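Local coordinates for trwC protein (Escherichia coli, PDB 1OMH) that recognises and nicks one strand at the plasmid origin of transfer through its N-terminal relaxase domain, the step that starts DNA transfer in bacterial conjugation, at a contact of chain A with DNA. Sequence-based numbering; all coordinates share one arbitrary frame.

Contact 1: a contact of chain A with DNA. Residues 1-2, 190, 193, 218. With nucleotides of chain B.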
# COMPACT_ATOMS: atom_id res chain seq x y z
N MSE A 1 -1.42 -4.38 7.26
CA MSE A 1 -1.31 -5.33 6.12
C MSE A 1 -0.44 -4.68 5.04
O MSE A 1 -0.45 -3.46 4.88
CB MSE A 1 -2.70 -5.61 5.55
CG MSE A 1 -2.75 -6.47 4.30
SE MSE A 1 -2.27 -8.32 4.63
CE MSE A 1 -2.95 -8.48 6.42
N LEU A 2 0.31 -5.50 4.32
CA LEU A 2 1.16 -5.02 3.24
C LEU A 2 1.04 -6.00 2.08
O LEU A 2 1.16 -7.21 2.27
CB LEU A 2 2.63 -4.94 3.67
CG LEU A 2 3.60 -4.00 2.93
CD1 LEU A 2 4.96 -4.67 2.81
CD2 LEU A 2 3.09 -3.65 1.55
N ARG A 190 6.40 -9.92 3.26
CA ARG A 190 5.94 -10.38 4.57
C ARG A 190 6.72 -9.65 5.66
O ARG A 190 6.14 -9.15 6.62
CB ARG A 190 6.14 -11.89 4.70
CG ARG A 190 6.15 -12.39 6.14
CD ARG A 190 4.77 -12.68 6.65
NE ARG A 190 4.19 -13.85 6.00
CZ ARG A 190 3.06 -14.44 6.38
NH1 ARG A 190 2.39 -13.96 7.42
NH2 ARG A 190 2.61 -15.50 5.73
N GLY A 193 5.84 -6.00 5.93
CA GLY A 193 4.52 -5.82 6.52
C GLY A 193 4.64 -5.87 8.03
O GLY A 193 3.92 -5.18 8.76
N ASN A 218 -1.00 -9.64 13.88
CA ASN A 218 -1.90 -8.50 13.73
C ASN A 218 -2.48 -8.00 15.05
O ASN A 218 -2.48 -8.72 16.06
CB ASN A 218 -3.05 -8.88 12.80
CG ASN A 218 -2.59 -9.10 11.37
OD1 ASN A 218 -2.95 -10.08 10.72
ND2 ASN A 218 -1.79 -8.18 10.88
P DT B 21 -2.36 -14.01 2.03
OP1 DT B 21 -3.70 -14.62 1.85
OP2 DT B 21 -2.04 -12.75 1.34
O5' DT B 21 -2.06 -13.87 3.59
C5' DT B 21 -2.34 -14.94 4.49
C4' DT B 21 -2.40 -14.44 5.92
O4' DT B 21 -1.19 -13.69 6.22
C3' DT B 21 -3.56 -13.48 6.21
O3' DT B 21 -4.53 -14.20 7.00
C2' DT B 21 -2.99 -12.56 7.26
C1' DT B 21 -1.48 -12.65 7.13
N1 DT B 21 -0.73 -11.42 6.77
C2 DT B 21 -0.87 -10.32 7.60
O2 DT B 21 -1.59 -10.30 8.58
N3 DT B 21 -0.12 -9.22 7.23
C4 DT B 21 0.73 -9.11 6.15
O4 DT B 21 1.34 -8.05 5.96
C5 DT B 21 0.83 -10.30 5.32
C7 DT B 21 1.73 -10.27 4.12
C6 DT B 21 0.10 -11.37 5.66
P DG B 22 -6.07 -13.75 7.04
OP1 DG B 22 -6.66 -14.37 8.26
OP2 DG B 22 -6.67 -14.05 5.72
O5' DG B 22 -6.06 -12.17 7.23
C5' DG B 22 -5.90 -11.56 8.52
C4' DG B 22 -6.16 -10.07 8.39
O4' DG B 22 -5.44 -9.62 7.24
C3' DG B 22 -7.61 -9.65 8.17
O3' DG B 22 -7.97 -8.96 9.37
C2' DG B 22 -7.49 -8.47 7.23
C1' DG B 22 -6.15 -8.62 6.56
N9 DG B 22 -6.08 -8.91 5.13
C8 DG B 22 -5.94 -10.13 4.50
N7 DG B 22 -5.75 -10.01 3.21
C5 DG B 22 -5.81 -8.65 2.98
C6 DG B 22 -5.67 -7.91 1.77
O6 DG B 22 -5.44 -8.32 0.63
N1 DG B 22 -5.81 -6.54 1.99
C2 DG B 22 -6.05 -5.96 3.21
N2 DG B 22 -6.16 -4.63 3.23
N3 DG B 22 -6.18 -6.63 4.33
C4 DG B 22 -6.05 -7.96 4.14
P DT B 23 -9.50 -8.53 9.65
OP1 DT B 23 -9.43 -7.76 10.92
OP2 DT B 23 -10.32 -9.76 9.59
O5' DT B 23 -9.90 -7.55 8.45
C5' DT B 23 -11.10 -6.73 8.50
C4' DT B 23 -10.81 -5.37 7.89
O4' DT B 23 -9.61 -4.88 8.49
C3' DT B 23 -10.63 -5.27 6.36
O3' DT B 23 -11.59 -4.26 5.99
C2' DT B 23 -9.49 -4.27 6.20
C1' DT B 23 -8.83 -4.18 7.57
N1 DT B 23 -7.42 -4.55 7.78
C2 DT B 23 -6.45 -3.99 6.98
O2 DT B 23 -6.70 -3.32 6.00
N3 DT B 23 -5.16 -4.25 7.39
C4 DT B 23 -4.76 -5.01 8.47
O4 DT B 23 -3.57 -5.12 8.74
C5 DT B 23 -5.84 -5.63 9.22
C7 DT B 23 -5.53 -6.50 10.39
C6 DT B 23 -7.09 -5.38 8.83
O HOH W 1 -1.25 -4.14 10.28
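The amino terminus of the relaxase domain, residue 1 leading into strand 2-8, is inserted among three unpaired nucleotides of the bound oriT strand, with Met1 (modelled as selenomethionine) between the bases of DT21 and DG22. CG stands anti to the backbone N (chi1 175°), and the chain then bends at chi2 and chi3, which turns different parts of one side chain to different bases. Met1 CG lies over the face of the six-membered ring of DG22, 3.5 Å from its centroid. The terminal methyl CE covers the face of DT21, though its shortest approaches there are too tight to interpret. Met1 CB sits 3.6 Å from C4 of DT23. The terminal amine donates to this thymine, Met1 N to O4 of DT23 at 2.7 Å, and water 1 bridges these two atoms as well. The next residue reads DT21 through its backbone, Leu2 N giving a hydrogen bond to O4 of DT21 at 3.2 Å. The Asn218 amide tip lies against O2 of DT21, its orientation doubtful because OD1 clashes there. Arg190 brings its guanidinium tip loosely near the sugar, NH1 3.8 Å from O4' of DT21. In the fold, strand 2-8 starts beside helix 189-206, which supplies Arg190 and Gly193; Asn218 precedes strand 219-221.

Contact 2: a contact of chain A with DNA. Residues 89-92, 159. With nucleotides of chain B.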
# COMPACT_ATOMS: atom_id res chain seq x y z
N SER A 89 -2.10 -1.13 4.61
CA SER A 89 -3.43 -0.92 5.16
C SER A 89 -3.43 -1.13 6.67
O SER A 89 -2.90 -2.11 7.17
CB SER A 89 -4.42 -1.89 4.50
OG SER A 89 -4.41 -1.70 3.09
N ALA A 90 -4.03 -0.19 7.38
CA ALA A 90 -4.10 -0.26 8.83
C ALA A 90 -5.23 -1.18 9.29
O ALA A 90 -6.15 -1.49 8.53
CB ALA A 90 -4.32 1.12 9.40
N PRO A 91 -5.14 -1.68 10.54
CA PRO A 91 -6.17 -2.56 11.09
C PRO A 91 -7.46 -1.73 11.06
O PRO A 91 -7.39 -0.50 11.10
CB PRO A 91 -5.69 -2.80 12.51
CG PRO A 91 -4.18 -2.78 12.35
CD PRO A 91 -3.97 -1.61 11.43
N LYS A 92 -8.61 -2.37 10.98
CA LYS A 92 -9.88 -1.64 10.90
C LYS A 92 -10.13 -0.72 12.10
O LYS A 92 -10.56 0.41 11.92
CB LYS A 92 -11.05 -2.63 10.76
CG LYS A 92 -12.42 -1.95 10.58
CD LYS A 92 -12.49 -1.15 9.27
CE LYS A 92 -12.33 -2.05 8.04
NZ LYS A 92 -12.55 -1.31 6.77
N GLN A 159 -11.16 3.18 5.77
CA GLN A 159 -10.09 2.25 5.40
C GLN A 159 -8.82 3.03 5.09
O GLN A 159 -8.57 3.41 3.94
CB GLN A 159 -10.55 1.43 4.19
CG GLN A 159 -9.58 0.36 3.69
CD GLN A 159 -9.28 -0.71 4.73
OE1 GLN A 159 -10.03 -0.90 5.70
NE2 GLN A 159 -8.19 -1.43 4.52
P DG B 22 -6.07 -13.75 7.04
OP1 DG B 22 -6.66 -14.37 8.26
OP2 DG B 22 -6.67 -14.05 5.72
O5' DG B 22 -6.06 -12.17 7.23
C5' DG B 22 -5.90 -11.56 8.52
C4' DG B 22 -6.16 -10.07 8.39
O4' DG B 22 -5.44 -9.62 7.24
C3' DG B 22 -7.61 -9.65 8.17
O3' DG B 22 -7.97 -8.96 9.37
C2' DG B 22 -7.49 -8.47 7.23
C1' DG B 22 -6.15 -8.62 6.56
N9 DG B 22 -6.08 -8.91 5.13
C8 DG B 22 -5.94 -10.13 4.50
N7 DG B 22 -5.75 -10.01 3.21
C5 DG B 22 -5.81 -8.65 2.98
C6 DG B 22 -5.67 -7.91 1.77
O6 DG B 22 -5.44 -8.32 0.63
N1 DG B 22 -5.81 -6.54 1.99
C2 DG B 22 -6.05 -5.96 3.21
N2 DG B 22 -6.16 -4.63 3.23
N3 DG B 22 -6.18 -6.63 4.33
C4 DG B 22 -6.05 -7.96 4.14
P DT B 23 -9.50 -8.53 9.65
OP1 DT B 23 -9.43 -7.76 10.92
OP2 DT B 23 -10.32 -9.76 9.59
O5' DT B 23 -9.90 -7.55 8.45
C5' DT B 23 -11.10 -6.73 8.50
C4' DT B 23 -10.81 -5.37 7.89
O4' DT B 23 -9.61 -4.88 8.49
C3' DT B 23 -10.63 -5.27 6.36
O3' DT B 23 -11.59 -4.26 5.99
C2' DT B 23 -9.49 -4.27 6.20
C1' DT B 23 -8.83 -4.18 7.57
N1 DT B 23 -7.42 -4.55 7.78
C2 DT B 23 -6.45 -3.99 6.98
O2 DT B 23 -6.70 -3.32 6.00
N3 DT B 23 -5.16 -4.25 7.39
C4 DT B 23 -4.76 -5.01 8.47
O4 DT B 23 -3.57 -5.12 8.74
C5 DT B 23 -5.84 -5.63 9.22
C7 DT B 23 -5.53 -6.50 10.39
C6 DT B 23 -7.09 -5.38 8.83
P DC B 24 -12.44 -4.34 4.63
OP1 DC B 24 -12.85 -2.93 4.44
OP2 DC B 24 -13.48 -5.40 4.79
O5' DC B 24 -11.45 -4.77 3.46
C5' DC B 24 -10.57 -3.85 2.80
C4' DC B 24 -9.68 -4.61 1.85
O4' DC B 24 -9.15 -5.74 2.57
C3' DC B 24 -10.40 -5.18 0.62
O3' DC B 24 -9.80 -4.47 -0.48
C2' DC B 24 -9.74 -6.53 0.41
C1' DC B 24 -9.05 -6.86 1.72
N1 DC B 24 -9.40 -8.08 2.45
C2 DC B 24 -8.91 -9.30 1.98
O2 DC B 24 -8.30 -9.31 0.91
N3 DC B 24 -9.12 -10.43 2.70
C4 DC B 24 -9.79 -10.37 3.85
N4 DC B 24 -9.95 -11.49 4.54
C5 DC B 24 -10.34 -9.14 4.34
C6 DC B 24 -10.13 -8.04 3.61
O HOH W 2 -8.81 -5.10 11.70
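Gln159 and Lys92 meet DT23 and the phosphate that follows it. The amide NE2 of Gln159 donates to O2 of DT23 at 2.8 Å; the bond is fairly straight (153° at H), and O2 lies in the amide plane. O2 of DT23 also receives N2 of the neighbouring DG22 at 3.1 Å, an intrastrand bond. N3 of DT23 makes a weak bond to the backbone Ser89 O at 3.1 Å, and Pro91 lays CA over the DT23 face, 3.7 Å from the ring centroid. Lys92, with CG anti to the backbone N (chi1 -176°) and bends at chi2 and chi3, curls past the DT23 sugar and forms a salt bridge from NZ to OP1 of DC24 at 2.9 Å. Between these two first-shell residues, Lys92 NZ donates to Gln159 OE1 at 2.8 Å, which probably helps set the amide's rotation, with NE2 toward the base. An alanine in place of Gln159 would probably leave O2 of DT23 without its protein donor and the Lys92 ammonium freer to swing away. Farther out, water 2 links Lys92 N to OP1 of DT23. Gln159 lies on strand 158-167 with the metal-binding His161 and His163, metal-free here; the site probably helps steer the single strand past that centre.

Contact 3: a contact of chain A with DNA. Residues 4, 6, 81, 182-183, 186-187. With nucleotides of chain B.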
# COMPACT_ATOMS: atom_id res chain seq x y z
N HIS A 4 1.84 -6.38 -2.40
CA HIS A 4 2.53 -5.79 -3.52
C HIS A 4 1.84 -6.17 -4.81
O HIS A 4 1.15 -7.20 -4.89
CB HIS A 4 3.99 -6.28 -3.57
CG HIS A 4 4.12 -7.75 -3.83
ND1 HIS A 4 4.55 -8.63 -2.87
CD2 HIS A 4 3.86 -8.49 -4.93
CE1 HIS A 4 4.55 -9.86 -3.37
NE2 HIS A 4 4.13 -9.79 -4.62
N VAL A 6 3.01 -5.94 -8.96
CA VAL A 6 3.96 -5.49 -9.97
C VAL A 6 3.12 -4.78 -11.03
O VAL A 6 2.20 -5.37 -11.59
CB VAL A 6 4.68 -6.68 -10.61
CG1 VAL A 6 5.58 -6.19 -11.74
CG2 VAL A 6 5.50 -7.41 -9.55
N ARG A 81 7.42 -3.12 -17.33
CA ARG A 81 7.04 -2.83 -15.96
C ARG A 81 7.24 -1.36 -15.68
O ARG A 81 8.27 -0.79 -16.03
CB ARG A 81 7.88 -3.70 -15.01
CG ARG A 81 7.51 -5.17 -15.12
CD ARG A 81 8.45 -6.07 -14.32
NE ARG A 81 7.96 -7.45 -14.33
CZ ARG A 81 8.51 -8.44 -13.64
NH1 ARG A 81 9.57 -8.21 -12.88
NH2 ARG A 81 7.98 -9.66 -13.71
N ASN A 182 13.53 -5.91 -8.54
CA ASN A 182 12.65 -5.90 -7.36
C ASN A 182 12.68 -7.11 -6.44
O ASN A 182 12.03 -7.11 -5.40
CB ASN A 182 11.19 -5.66 -7.81
CG ASN A 182 10.62 -6.83 -8.60
OD1 ASN A 182 10.98 -7.99 -8.37
ND2 ASN A 182 9.70 -6.54 -9.51
N ASP A 183 13.43 -8.13 -6.83
CA ASP A 183 13.53 -9.37 -6.07
C ASP A 183 13.54 -9.21 -4.56
O ASP A 183 12.64 -9.70 -3.87
CB ASP A 183 14.77 -10.15 -6.50
CG ASP A 183 14.67 -10.66 -7.92
OD1 ASP A 183 13.99 -10.00 -8.74
OD2 ASP A 183 15.29 -11.69 -8.22
N VAL A 186 10.15 -7.49 -3.27
CA VAL A 186 8.99 -8.37 -3.41
C VAL A 186 9.03 -9.54 -2.42
O VAL A 186 8.06 -9.78 -1.69
CB VAL A 186 8.89 -8.93 -4.85
CG1 VAL A 186 7.76 -9.96 -4.94
CG2 VAL A 186 8.65 -7.80 -5.83
N LYS A 187 10.14 -10.27 -2.41
CA LYS A 187 10.29 -11.42 -1.51
C LYS A 187 10.30 -11.05 -0.04
O LYS A 187 10.12 -11.91 0.82
CB LYS A 187 11.56 -12.19 -1.87
CG LYS A 187 11.47 -12.87 -3.24
CD LYS A 187 12.74 -13.62 -3.61
CE LYS A 187 12.55 -14.44 -4.89
NZ LYS A 187 13.80 -15.10 -5.34
P DG B 17 6.26 -15.55 -15.42
OP1 DG B 17 5.81 -16.83 -16.03
OP2 DG B 17 5.29 -14.45 -15.24
O5' DG B 17 6.90 -15.88 -14.00
C5' DG B 17 7.54 -17.13 -13.75
C4' DG B 17 8.31 -17.06 -12.45
O4' DG B 17 9.23 -15.95 -12.54
C3' DG B 17 7.43 -16.76 -11.23
O3' DG B 17 7.43 -17.96 -10.43
C2' DG B 17 8.32 -15.89 -10.36
C1' DG B 17 9.37 -15.35 -11.28
N9 DG B 17 9.49 -13.91 -11.43
C8 DG B 17 8.71 -13.01 -12.13
N7 DG B 17 9.21 -11.80 -12.12
C5 DG B 17 10.36 -11.91 -11.35
C6 DG B 17 11.33 -10.95 -10.99
O6 DG B 17 11.37 -9.74 -11.28
N1 DG B 17 12.33 -11.51 -10.19
C2 DG B 17 12.39 -12.83 -9.80
N2 DG B 17 13.42 -13.20 -9.03
N3 DG B 17 11.49 -13.72 -10.14
C4 DG B 17 10.52 -13.20 -10.91
P DT B 18 6.67 -18.01 -9.01
OP1 DT B 18 7.03 -19.33 -8.45
OP2 DT B 18 5.24 -17.67 -9.24
O5' DT B 18 7.33 -16.85 -8.12
C5' DT B 18 8.54 -17.08 -7.38
C4' DT B 18 9.03 -15.81 -6.71
O4' DT B 18 9.17 -14.73 -7.67
C3' DT B 18 8.07 -15.28 -5.63
O3' DT B 18 8.80 -15.41 -4.39
C2' DT B 18 8.22 -13.76 -5.70
C1' DT B 18 8.96 -13.52 -7.00
N1 DT B 18 8.67 -12.40 -7.91
C2 DT B 18 9.60 -11.37 -7.86
O2 DT B 18 10.60 -11.40 -7.16
N3 DT B 18 9.31 -10.31 -8.67
C4 DT B 18 8.23 -10.17 -9.51
O4 DT B 18 8.12 -9.14 -10.18
C5 DT B 18 7.31 -11.29 -9.53
C7 DT B 18 6.11 -11.22 -10.43
C6 DT B 18 7.57 -12.34 -8.74
P DA B 19 8.15 -16.09 -3.09
OP1 DA B 19 9.20 -16.06 -2.05
OP2 DA B 19 7.58 -17.38 -3.52
O5' DA B 19 6.96 -15.12 -2.63
C5' DA B 19 7.18 -13.90 -1.87
C4' DA B 19 5.98 -13.00 -2.05
O4' DA B 19 5.76 -12.93 -3.45
C3' DA B 19 4.64 -13.39 -1.40
O3' DA B 19 4.37 -12.22 -0.62
C2' DA B 19 3.62 -13.05 -2.48
C1' DA B 19 4.40 -12.93 -3.77
N9 DA B 19 4.25 -13.87 -4.86
C8 DA B 19 4.33 -15.24 -4.94
N7 DA B 19 4.27 -15.70 -6.16
C5 DA B 19 4.14 -14.55 -6.94
C6 DA B 19 4.04 -14.35 -8.32
N6 DA B 19 4.06 -15.33 -9.23
N1 DA B 19 3.91 -13.08 -8.76
C2 DA B 19 3.89 -12.08 -7.86
N3 DA B 19 3.98 -12.15 -6.54
C4 DA B 19 4.10 -13.43 -6.14
O HOH W 3 12.86 -7.42 -10.93
O HOH W 4 9.42 -14.88 0.50
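Arg81 leaves its backbone with CG anti to the carbonyl carbon (chi1 -69°) and stays extended to NE, which carries the guanidinium end-on to DG17; Asn182 instead takes the crowded position between backbone N and carbonyl carbon (chi1 68°), turning its amide to DT18. This is base-specific readout of unpaired oriT nucleotides by a TrwC-family relaxase domain. NH1 of Arg81 donates to O6 of DG17 at 2.9 Å and NH2 to N7 at 2.9 Å, both acceptors in the guanidinium plane, so the Hoogsteen edge of guanine is matched by a two-pronged grip. At the Watson-Crick edge of DG17, Asp183 OD1 accepts from N1 at 2.7 Å, and OD2 accepts from N2; both donors arrive from above the carboxylate plane. The aspartate thus accepts from two N-H groups that adenine cannot offer in that pattern. Water 3 joins Asn182 N to O6 of DG17. Asn182 reads thymine with both ends of its amide: OD1 accepts from N3 of DT18 at 2.9 Å, and ND2 gives to O4 at 3.1 Å. Val186 supports DT18, CG1 lying 3.7 Å from C2, and the same methyl lies over one face of the His4 ring, toward its rim. That packing probably helps hold the ring; His4 NE2 donates to N3 of DA19 at 3.0 Å, nearly straight (176° at H) and in the ring plane. On the backbone side, Lys187 O reaches OP1 of DA19 through water 4.

Contact 1 and contact 2 lie about 11 Å apart, measured between the centres of their C-alpha atoms, and share DG22 and DT23, so DT23 in particular is held by residues of both. Contact 3 is about 15 Å from contact 1 and about 22 Å from contact 2, and takes the earlier nucleotides DG17 to DA19. Strand 2-8 runs from contact 1 into contact 3, and strand 81-89 contributes its first residue to contact 3 and its last to contact 2. Two strands therefore tie the sites together, which probably lets one domain check the sequence at separated positions along the same DNA strand.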